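Local coordinates for protein induced by osmotic stress (PDB 5YWN) that probably reduces ketones, including haloketones, to alcohols with NADPH, as an extended short-chain reductase of the dihydroflavonol-4-reductase subfamily, at residues G12-Q17 with V193-P198; N263-G268 with D294-F299. The protein carries 1 engineered substitution. All blocks are in the same frame, centred on the assembly; numbering follows the deposited sequence.

Contact 1: G12-Q17 with V193-P198. With NAP (NADP nicotinamide-adenine-dinucleotide phosphate), chain B.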
ATOM      1  N   GLY A  12      -2.951  -6.986   6.364  1.00 24.70           N
ATOM      2  CA  GLY A  12      -2.551  -6.774   5.001  1.00 22.88           C
ATOM      3  C   GLY A  12      -1.061  -6.835   4.710  1.00 22.06           C
ATOM      4  O   GLY A  12      -0.284  -6.826   5.598  1.00 18.31           O
ATOM      5  N   TYR A  13      -0.739  -6.938   3.435  1.00 19.81           N
ATOM      6  CA  TYR A  13       0.603  -7.103   2.945  1.00 20.11           C
ATOM      7  C   TYR A  13       1.510  -5.929   3.235  1.00 22.10           C
ATOM      8  O   TYR A  13       2.495  -6.081   3.846  1.00 21.19           O
ATOM      9  CB  TYR A  13       0.519  -7.339   1.435  1.00 22.18           C
ATOM     10  CG  TYR A  13       1.769  -7.205   0.567  1.00 27.83           C
ATOM     11  CD1 TYR A  13       2.889  -7.978   0.763  1.00 24.80           C
ATOM     12  CD2 TYR A  13       1.775  -6.376  -0.507  1.00 26.04           C
ATOM     13  CE1 TYR A  13       3.974  -7.880  -0.082  1.00 26.15           C
ATOM     14  CE2 TYR A  13       2.845  -6.252  -1.320  1.00 26.32           C
ATOM     15  CZ  TYR A  13       3.954  -7.011  -1.115  1.00 26.79           C
ATOM     16  OH  TYR A  13       4.977  -6.863  -1.967  1.00 21.63           O
ATOM     17  N   LEU A  14       1.124  -4.755   2.835  1.00 18.48           N
ATOM     18  CA  LEU A  14       1.829  -3.546   3.211  1.00 23.15           C
ATOM     19  C   LEU A  14       1.840  -3.270   4.731  1.00 20.26           C
ATOM     20  O   LEU A  14       2.799  -2.884   5.275  1.00 18.37           O
ATOM     21  CB  LEU A  14       1.216  -2.347   2.535  1.00 23.75           C
ATOM     22  CG  LEU A  14       1.750  -1.000   2.947  1.00 20.03           C
ATOM     23  CD1 LEU A  14       3.227  -0.992   2.683  1.00 23.48           C
ATOM     24  CD2 LEU A  14       1.060   0.092   2.170  1.00 22.50           C
ATOM     25  N   ALA A  15       0.723  -3.482   5.356  1.00 17.63           N
ATOM     26  CA  ALA A  15       0.564  -3.208   6.754  1.00 20.47           C
ATOM     27  C   ALA A  15       1.521  -4.043   7.614  1.00 19.71           C
ATOM     28  O   ALA A  15       2.103  -3.533   8.480  1.00 21.12           O
ATOM     29  CB  ALA A  15      -0.847  -3.454   7.153  1.00 21.28           C
ATOM     30  N   GLN A  16       1.684  -5.312   7.283  1.00 22.90           N
ATOM     31  CA  GLN A  16       2.627  -6.185   7.955  1.00 21.51           C
ATOM     32  C   GLN A  16       4.089  -5.768   7.818  1.00 20.79           C
ATOM     33  O   GLN A  16       4.788  -5.876   8.714  1.00 21.80           O
ATOM     34  CB  GLN A  16       2.416  -7.645   7.602  1.00 23.12           C
ATOM     35  CG  GLN A  16       1.166  -8.235   8.204  1.00 26.23           C
ATOM     36  CD  GLN A  16       1.107  -9.736   8.194  1.00 26.26           C
ATOM     37  OE1 GLN A  16       1.955 -10.386   8.711  1.00 25.14           O
ATOM     38  NE2 GLN A  16       0.070 -10.267   7.617  1.00 25.45           N
ATOM     39  N   GLN A  17       4.503  -5.334   6.647  1.00 22.51           N
ATOM     40  CA  GLN A  17       5.802  -4.785   6.451  1.00 20.40           C
ATOM     41  C   GLN A  17       6.002  -3.487   7.222  1.00 21.04           C
ATOM     42  O   GLN A  17       6.993  -3.292   7.773  1.00 20.97           O
ATOM     43  CB  GLN A  17       6.130  -4.625   4.973  1.00 20.75           C
ATOM     44  CG  GLN A  17       6.484  -5.914   4.242  1.00 21.92           C
ATOM     45  CD  GLN A  17       7.903  -6.406   4.507  1.00 22.30           C
ATOM     46  OE1 GLN A  17       8.496  -6.062   5.433  1.00 23.19           O
ATOM     47  NE2 GLN A  17       8.387  -7.212   3.667  1.00 24.19           N
ATOM     48  N   VAL A 193       2.591   3.197  -6.325  1.00 23.08           N
ATOM     49  CA  VAL A 193       2.299   2.420  -7.506  1.00 24.16           C
ATOM     50  C   VAL A 193       2.168   0.927  -7.154  1.00 21.43           C
ATOM     51  O   VAL A 193       1.984   0.605  -6.026  1.00 21.08           O
ATOM     52  CB  VAL A 193       3.328   2.667  -8.629  1.00 24.01           C
ATOM     53  CG1 VAL A 193       3.368   4.122  -8.977  1.00 21.77           C
ATOM     54  CG2 VAL A 193       4.687   2.156  -8.232  1.00 19.85           C
ATOM     55  N   TYR A 194       2.266   0.044  -8.125  1.00 19.36           N
ATOM     56  CA  TYR A 194       2.192  -1.376  -7.833  1.00 19.84           C
ATOM     57  C   TYR A 194       3.285  -1.785  -6.832  1.00 20.52           C
ATOM     58  O   TYR A 194       4.421  -1.471  -6.989  1.00 19.75           O
ATOM     59  CB  TYR A 194       2.352  -2.229  -9.079  1.00 24.36           C
ATOM     60  CG  TYR A 194       1.219  -2.265 -10.020  1.00 28.29           C
ATOM     61  CD1 TYR A 194       0.070  -2.892  -9.700  1.00 29.21           C
ATOM     62  CD2 TYR A 194       1.306  -1.682 -11.233  1.00 31.79           C
ATOM     63  CE1 TYR A 194      -0.975  -2.949 -10.542  1.00 29.11           C
ATOM     64  CE2 TYR A 194       0.252  -1.712 -12.113  1.00 34.09           C
ATOM     65  CZ  TYR A 194      -0.896  -2.352 -11.745  1.00 37.19           C
ATOM     66  OH  TYR A 194      -1.933  -2.430 -12.591  1.00 39.24           O
ATOM     67  N   ILE A 195       2.880  -2.489  -5.815  1.00 19.69           N
ATOM     68  CA  ILE A 195       3.780  -2.885  -4.773  1.00 20.75           C
ATOM     69  C   ILE A 195       4.222  -4.358  -4.878  1.00 22.41           C
ATOM     70  O   ILE A 195       3.441  -5.245  -4.760  1.00 22.42           O
ATOM     71  CB  ILE A 195       3.190  -2.619  -3.381  1.00 20.37           C
ATOM     72  CG1 ILE A 195       2.737  -1.168  -3.218  1.00 18.17           C
ATOM     73  CG2 ILE A 195       4.162  -3.032  -2.311  1.00 19.48           C
ATOM     74  CD1 ILE A 195       2.116  -0.898  -1.897  1.00 19.59           C
ATOM     75  N   PHE A 196       5.509  -4.544  -5.069  1.00 20.76           N
ATOM     76  CA  PHE A 196       6.136  -5.842  -5.142  1.00 22.32           C
ATOM     77  C   PHE A 196       7.115  -6.048  -3.964  1.00 23.21           C
ATOM     78  O   PHE A 196       7.538  -5.141  -3.355  1.00 20.55           O
ATOM     79  CB  PHE A 196       6.906  -6.081  -6.449  1.00 16.77           C
ATOM     80  CG  PHE A 196       6.116  -5.916  -7.704  1.00 20.67           C
ATOM     81  CD1 PHE A 196       4.764  -6.083  -7.747  1.00 23.29           C
ATOM     82  CD2 PHE A 196       6.759  -5.606  -8.864  1.00 20.43           C
ATOM     83  CE1 PHE A 196       4.087  -5.921  -8.913  1.00 23.19           C
ATOM     84  CE2 PHE A 196       6.084  -5.462 -10.029  1.00 19.30           C
ATOM     85  CZ  PHE A 196       4.755  -5.601 -10.058  1.00 21.49           C
ATOM     86  N   GLY A 197       7.493  -7.286  -3.757  1.00 19.14           N
ATOM     87  CA  GLY A 197       8.391  -7.657  -2.719  1.00 21.16           C
ATOM     88  C   GLY A 197       7.938  -8.737  -1.753  1.00 20.92           C
ATOM     89  O   GLY A 197       6.817  -9.107  -1.721  1.00 21.14           O
ATOM     90  N   PRO A 198       8.860  -9.269  -0.972  1.00 19.73           N
ATOM     91  CA  PRO A 198       8.538 -10.359  -0.058  1.00 22.43           C
ATOM     92  C   PRO A 198       7.574  -9.971   1.034  1.00 25.48           C
ATOM     93  O   PRO A 198       7.520  -8.843   1.348  1.00 24.59           O
ATOM     94  CB  PRO A 198       9.883 -10.695   0.556  1.00 23.94           C
ATOM     95  CG  PRO A 198      10.638  -9.440   0.513  1.00 21.79           C
ATOM     96  CD  PRO A 198      10.217  -8.769  -0.735  1.00 23.30           C
TER
HETATM   97  PA  NAP B 401      -4.418  -6.035   0.907  1.00 25.43           P
HETATM   98  O1A NAP B 401      -3.168  -6.867   1.059  1.00 24.87           O
HETATM   99  O2A NAP B 401      -5.713  -6.690   0.491  1.00 27.30           O
HETATM  100  O5B NAP B 401      -4.672  -5.249   2.289  1.00 25.65           O
HETATM  101  C5B NAP B 401      -5.968  -4.750   2.610  1.00 29.11           C
HETATM  102  C4B NAP B 401      -6.237  -4.935   4.099  1.00 27.40           C
HETATM  103  O4B NAP B 401      -7.239  -4.011   4.535  1.00 28.83           O
HETATM  104  C3B NAP B 401      -6.733  -6.340   4.407  1.00 29.98           C
HETATM  105  O3B NAP B 401      -5.831  -7.014   5.290  1.00 31.97           O
HETATM  106  C2B NAP B 401      -8.095  -6.178   5.053  1.00 27.18           C
HETATM  107  O2B NAP B 401      -8.104  -6.741   6.361  1.00 28.78           O
HETATM  108  C1B NAP B 401      -8.365  -4.682   5.107  1.00 28.47           C
HETATM  109  N9A NAP B 401      -9.595  -4.358   4.341  1.00 30.58           N
HETATM  110  C8A NAP B 401      -9.752  -4.504   3.011  1.00 30.14           C
HETATM  111  N7A NAP B 401     -10.997  -4.116   2.631  1.00 29.22           N
HETATM  112  C5A NAP B 401     -11.657  -3.712   3.732  1.00 29.03           C
HETATM  113  C6A NAP B 401     -13.005  -3.181   4.038  1.00 29.78           C
HETATM  114  N6A NAP B 401     -13.926  -3.001   3.061  1.00 32.69           N
HETATM  115  N1A NAP B 401     -13.286  -2.885   5.327  1.00 30.57           N
HETATM  116  C2A NAP B 401     -12.386  -3.056   6.314  1.00 28.67           C
HETATM  117  N3A NAP B 401     -11.146  -3.534   6.100  1.00 31.59           N
HETATM  118  C4A NAP B 401     -10.727  -3.873   4.858  1.00 29.16           C
HETATM  119  O3  NAP B 401      -4.103  -4.839  -0.125  1.00 26.76           O
HETATM  120  PN  NAP B 401      -2.627  -4.204  -0.215  1.00 24.11           P
HETATM  121  O1N NAP B 401      -2.092  -4.446  -1.606  1.00 25.88           O
HETATM  122  O2N NAP B 401      -1.838  -4.669   0.987  1.00 20.65           O
HETATM  123  O5D NAP B 401      -2.910  -2.628  -0.052  1.00 26.85           O
HETATM  124  C5D NAP B 401      -2.641  -1.968   1.184  1.00 28.39           C
HETATM  125  C4D NAP B 401      -3.046  -0.502   1.087  1.00 20.40           C
HETATM  126  O4D NAP B 401      -2.096   0.221   0.297  1.00 23.84           O
HETATM  127  C3D NAP B 401      -4.412  -0.335   0.441  1.00 26.34           C
HETATM  128  O3D NAP B 401      -5.341   0.244   1.362  1.00 24.14           O
HETATM  129  C2D NAP B 401      -4.208   0.571  -0.757  1.00 23.48           C
HETATM  130  O2D NAP B 401      -5.018   1.746  -0.647  1.00 26.51           O
HETATM  131  C1D NAP B 401      -2.731   0.933  -0.771  1.00 21.38           C
HETATM  132  N1N NAP B 401      -2.134   0.567  -2.059  1.00 21.83           N
HETATM  133  C2N NAP B 401      -1.580  -0.643  -2.213  1.00 25.77           C
HETATM  134  C3N NAP B 401      -1.009  -1.010  -3.427  1.00 24.14           C
HETATM  135  C7N NAP B 401      -0.389  -2.366  -3.592  1.00 23.03           C
HETATM  136  O7N NAP B 401      -0.120  -2.768  -4.711  1.00 23.40           O
HETATM  137  N7N NAP B 401      -0.148  -3.099  -2.505  1.00 27.07           N
HETATM  138  C4N NAP B 401      -1.017  -0.112  -4.483  1.00 21.46           C
HETATM  139  C5N NAP B 401      -1.598   1.134  -4.298  1.00 21.80           C
HETATM  140  C6N NAP B 401      -2.154   1.451  -3.065  1.00 21.03           C
HETATM  141  P2B NAP B 401      -8.516  -8.281   6.586  1.00 30.98           P
HETATM  142  O1X NAP B 401      -9.052  -8.312   7.998  1.00 32.07           O
HETATM  143  O2X NAP B 401      -9.552  -8.540   5.520  1.00 27.07           O
HETATM  144  O3X NAP B 401      -7.222  -9.035   6.394  1.00 27.27           O
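Tyr13 and Ile195 meet in a buried, cofactor-lined contact between the start of helix 13-24 and the short strand 194-196. Tyr13 carries most of it. Its CG is anti to the backbone N (chi1 165°), and the ring beyond reaches the strand. At the far end Tyr13 OH gives a hydrogen bond to Gly197 O at 2.9 Å, coming in above the carbonyl plane. One flank, through Tyr13 CE2, lies obliquely against Ile195 CG2 at 3.6 Å. One turn on, Gln17 NE2 donates to Pro198 O at 3.0 Å; the acceptor lies close to the amide plane of Gln17, and the Gln17 chain bends at chi2 (-78°), carrying CD toward Pro198. Two backbone carbonyls of the segment leaving the strand are gripped by helix side chains. Gly197, which supplies the first of them, has backbone angles that call for glycine.

The 12-17 segment opens at the glycine-rich turn of the Rossmann fold, where Gly12 is the N-cap of helix 13-24. A side chain on Gly12 would clash with the cofactor's O5B. Just past it, Tyr13 N points almost straight at NAP O1A, a weak bond of 3.4 Å, and Leu14 N makes a similarly weak one to NAP O2N at 3.5 Å, so the helix start faces both phosphates of the bridge and probably helps offset their charge. From the strand, Ile195 N holds the nicotinamide carboxamide through NAP O7N at 3.2 Å, while CG1 and CD1 of the same residue lie against that group. Ser212 OG bonds Ile195 O, and Val238 of helix 238-250 packs on both Tyr13 and Ile195.

Contact 2: N263-G268 with D294-F299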
ATOM      1  N   ASN A 263       9.078   3.807  -8.617  1.00 20.48           N
ATOM      2  CA  ASN A 263      10.400   3.544  -9.038  1.00 20.52           C
ATOM      3  C   ASN A 263      10.517   3.386 -10.557  1.00 24.24           C
ATOM      4  O   ASN A 263      10.401   4.331 -11.238  1.00 30.40           O
ATOM      5  CB  ASN A 263      11.030   2.397  -8.267  1.00 25.87           C
ATOM      6  CG  ASN A 263      12.556   2.347  -8.406  1.00 28.44           C
ATOM      7  OD1 ASN A 263      13.152   3.191  -8.979  1.00 24.91           O
ATOM      8  ND2 ASN A 263      13.131   1.337  -7.877  1.00 24.42           N
ATOM      9  N   THR A 264      10.721   2.197 -11.050  1.00 23.51           N
ATOM     10  CA  THR A 264      10.937   2.014 -12.473  1.00 23.05           C
ATOM     11  C   THR A 264       9.805   1.244 -13.186  1.00 25.18           C
ATOM     12  O   THR A 264       9.084   0.522 -12.597  1.00 21.33           O
ATOM     13  CB  THR A 264      12.306   1.362 -12.762  1.00 27.16           C
ATOM     14  OG1 THR A 264      12.392   0.119 -12.103  1.00 25.46           O
ATOM     15  CG2 THR A 264      13.424   2.222 -12.291  1.00 25.21           C
ATOM     16  N   ARG A 265       9.712   1.471 -14.477  1.00 22.64           N
ATOM     17  CA  ARG A 265       8.874   0.765 -15.395  1.00 25.37           C
ATOM     18  C   ARG A 265       9.319  -0.645 -15.686  1.00 25.33           C
ATOM     19  O   ARG A 265      10.461  -0.909 -15.765  1.00 25.96           O
ATOM     20  CB  ARG A 265       8.736   1.534 -16.702  1.00 24.92           C
ATOM     21  CG  ARG A 265       7.418   2.242 -16.735  1.00 32.24           C
ATOM     22  CD  ARG A 265       7.238   3.193 -17.854  1.00 29.22           C
ATOM     23  NE  ARG A 265       6.621   4.388 -17.411  1.00 30.57           N
ATOM     24  CZ  ARG A 265       5.350   4.513 -17.144  1.00 30.85           C
ATOM     25  NH1 ARG A 265       4.536   3.528 -17.229  1.00 30.72           N
ATOM     26  NH2 ARG A 265       4.913   5.672 -16.795  1.00 36.87           N
ATOM     27  N   PHE A 266       8.339  -1.498 -15.852  1.00 20.88           N
ATOM     28  CA  PHE A 266       8.497  -2.869 -16.196  1.00 25.73           C
ATOM     29  C   PHE A 266       7.360  -3.376 -17.068  1.00 27.40           C
ATOM     30  O   PHE A 266       6.302  -2.837 -17.085  1.00 22.00           O
ATOM     31  CB  PHE A 266       8.535  -3.713 -14.943  1.00 25.98           C
ATOM     32  CG  PHE A 266       7.231  -3.811 -14.258  1.00 25.46           C
ATOM     33  CD1 PHE A 266       6.807  -2.842 -13.420  1.00 25.06           C
ATOM     34  CD2 PHE A 266       6.424  -4.855 -14.517  1.00 28.01           C
ATOM     35  CE1 PHE A 266       5.614  -2.921 -12.805  1.00 25.12           C
ATOM     36  CE2 PHE A 266       5.214  -4.959 -13.917  1.00 23.94           C
ATOM     37  CZ  PHE A 266       4.815  -4.001 -13.055  1.00 28.10           C
ATOM     38  N   ASN A 267       7.626  -4.496 -17.697  1.00 26.07           N
ATOM     39  CA  ASN A 267       6.625  -5.346 -18.288  1.00 27.46           C
ATOM     40  C   ASN A 267       6.857  -6.818 -18.006  1.00 24.20           C
ATOM     41  O   ASN A 267       7.733  -7.162 -17.313  1.00 23.89           O
ATOM     42  CB  ASN A 267       6.398  -5.046 -19.766  1.00 26.98           C
ATOM     43  CG  ASN A 267       7.559  -5.438 -20.656  1.00 26.33           C
ATOM     44  OD1 ASN A 267       8.350  -6.261 -20.337  1.00 23.29           O
ATOM     45  ND2 ASN A 267       7.613  -4.831 -21.792  1.00 24.31           N
ATOM     46  N   GLY A 268       6.059  -7.650 -18.625  1.00 25.32           N
ATOM     47  CA  GLY A 268       6.168  -9.072 -18.505  1.00 28.61           C
ATOM     48  C   GLY A 268       7.515  -9.627 -18.946  1.00 26.38           C
ATOM     49  O   GLY A 268       7.980 -10.538 -18.392  1.00 23.13           O
ATOM     50  N   ASP A 294      12.268  -5.254 -23.975  1.00 25.81           N
ATOM     51  CA  ASP A 294      11.586  -4.188 -23.295  1.00 25.68           C
ATOM     52  C   ASP A 294      12.381  -2.906 -23.434  1.00 30.13           C
ATOM     53  O   ASP A 294      13.552  -2.900 -23.219  1.00 31.70           O
ATOM     54  CB  ASP A 294      11.307  -4.542 -21.844  1.00 27.49           C
ATOM     55  CG  ASP A 294      12.515  -5.131 -21.113  1.00 29.20           C
ATOM     56  OD1 ASP A 294      13.326  -5.782 -21.754  1.00 31.93           O
ATOM     57  OD2 ASP A 294      12.608  -4.989 -19.912  1.00 29.54           O
ATOM     58  N   ASP A 295      11.747  -1.847 -23.875  1.00 27.06           N
ATOM     59  CA  ASP A 295      12.382  -0.564 -23.998  1.00 27.40           C
ATOM     60  C   ASP A 295      11.507   0.534 -23.431  1.00 29.32           C
ATOM     61  O   ASP A 295      10.504   0.812 -23.976  1.00 26.06           O
ATOM     62  CB  ASP A 295      12.692  -0.329 -25.473  1.00 25.67           C
ATOM     63  CG  ASP A 295      13.198   1.043 -25.778  1.00 27.31           C
ATOM     64  OD1 ASP A 295      13.326   1.868 -24.922  1.00 31.72           O
ATOM     65  OD2 ASP A 295      13.451   1.306 -26.910  1.00 33.80           O
ATOM     66  N   PHE A 296      11.923   1.152 -22.357  1.00 25.77           N
ATOM     67  CA  PHE A 296      11.167   2.226 -21.724  1.00 25.67           C
ATOM     68  C   PHE A 296      11.695   3.645 -21.890  1.00 23.57           C
ATOM     69  O   PHE A 296      11.285   4.529 -21.207  1.00 22.59           O
ATOM     70  CB  PHE A 296      10.872   1.928 -20.253  1.00 23.20           C
ATOM     71  CG  PHE A 296      10.298   0.597 -20.024  1.00 26.60           C
ATOM     72  CD1 PHE A 296       9.035   0.309 -20.420  1.00 27.10           C
ATOM     73  CD2 PHE A 296      11.024  -0.371 -19.424  1.00 25.21           C
ATOM     74  CE1 PHE A 296       8.502  -0.917 -20.219  1.00 26.81           C
ATOM     75  CE2 PHE A 296      10.502  -1.589 -19.217  1.00 25.69           C
ATOM     76  CZ  PHE A 296       9.245  -1.869 -19.631  1.00 27.54           C
ATOM     77  N   SER A 297      12.610   3.820 -22.803  1.00 23.96           N
ATOM     78  CA  SER A 297      13.288   5.080 -22.995  1.00 25.36           C
ATOM     79  C   SER A 297      12.415   6.240 -23.476  1.00 24.04           C
ATOM     80  O   SER A 297      12.756   7.337 -23.304  1.00 25.47           O
ATOM     81  CB  SER A 297      14.563   4.935 -23.810  1.00 23.86           C
ATOM     82  OG  SER A 297      14.325   4.526 -25.080  1.00 26.18           O
ATOM     83  N   ALA A 298      11.298   5.937 -24.084  1.00 24.19           N
ATOM     84  CA  ALA A 298      10.328   6.939 -24.466  1.00 27.06           C
ATOM     85  C   ALA A 298       9.540   7.567 -23.316  1.00 26.42           C
ATOM     86  O   ALA A 298       8.984   8.590 -23.486  1.00 24.99           O
ATOM     87  CB  ALA A 298       9.408   6.444 -25.553  1.00 25.96           C
ATOM     88  N   PHE A 299       9.497   6.906 -22.171  1.00 20.51           N
ATOM     89  CA  PHE A 299       8.619   7.319 -21.107  1.00 23.94           C
ATOM     90  C   PHE A 299       9.209   8.475 -20.319  1.00 24.99           C
ATOM     91  O   PHE A 299      10.247   8.365 -19.766  1.00 23.76           O
ATOM     92  CB  PHE A 299       8.280   6.164 -20.157  1.00 21.15           C
ATOM     93  CG  PHE A 299       7.369   5.138 -20.725  1.00 24.82           C
ATOM     94  CD1 PHE A 299       7.845   4.155 -21.565  1.00 24.07           C
ATOM     95  CD2 PHE A 299       6.064   5.132 -20.413  1.00 21.05           C
ATOM     96  CE1 PHE A 299       7.011   3.212 -22.091  1.00 24.30           C
ATOM     97  CE2 PHE A 299       5.221   4.184 -20.909  1.00 25.76           C
ATOM     98  CZ  PHE A 299       5.687   3.218 -21.757  1.00 28.70           C
TER
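At the surface, Arg265 lays its side chain on two phenylalanine rings, joining strand 265-267 to the loop between helices 268-278 and 305-311. In two CH-pi contacts Arg265 CB stands over one face of Phe296, 3.9 Å from its centroid, and Arg265 CD over one face of Phe299, 3.6 Å from its centroid. The Arg265 guanidinium plane is tilted only 23° from the Phe299 ring, and Phe299 CD2 lies over one guanidinium face, 3.1 Å from Arg265 NE. An alanine at Arg265 would keep CB over Phe296 but strip the CD and guanidinium cover from this Phe299 face and would probably leave the ring freer to shift. Within the loop, Phe299 CE1 sits at the edge of the Phe296 ring, in its plane.

Van der Waals contact with the backbone comes from Phe296: with CG anti to the carbonyl carbon (chi1 -50°), it reaches the strand, Phe296 CE2 3.5 Å from Arg265 O and CZ 3.5 Å from Phe266 C.

The polar ends find their partners outside the two segments. Asn267, N-cap of helix 268-278, rests its amide against Asp294 CB, while its OD1 makes a weak bond to Gln269 N. Thr270 OG1 bonds both Asp294 OD2 and Asn267 N, tying loop and strand indirectly. Arg265 NH1 has a weak bond to Leu135 O. No hydrogen bond crosses between the two segments; their fit rests on ring faces, aliphatic carbons and a flat cation.

Contact 1 lies about 6 Å from the centre of the chain, in its buried interior, whereas contact 2 is a surface contact about 21 Å away, centre to centre. They share no segment but have a neighbour in common: 194-196 and 263-268 both make backbone hydrogen bonds to the region of strand 234-237. They also touch, Phe196 and Phe266 meeting edge-to-face with their CZ atoms 3.4 Å apart; each of these side chains points away from the partner segment of its own contact. The chemistry differs with place. Contact 1 spends its polar atoms on carbonyls and the cofactor, while contact 2 relies on an arginine lying over aromatic rings.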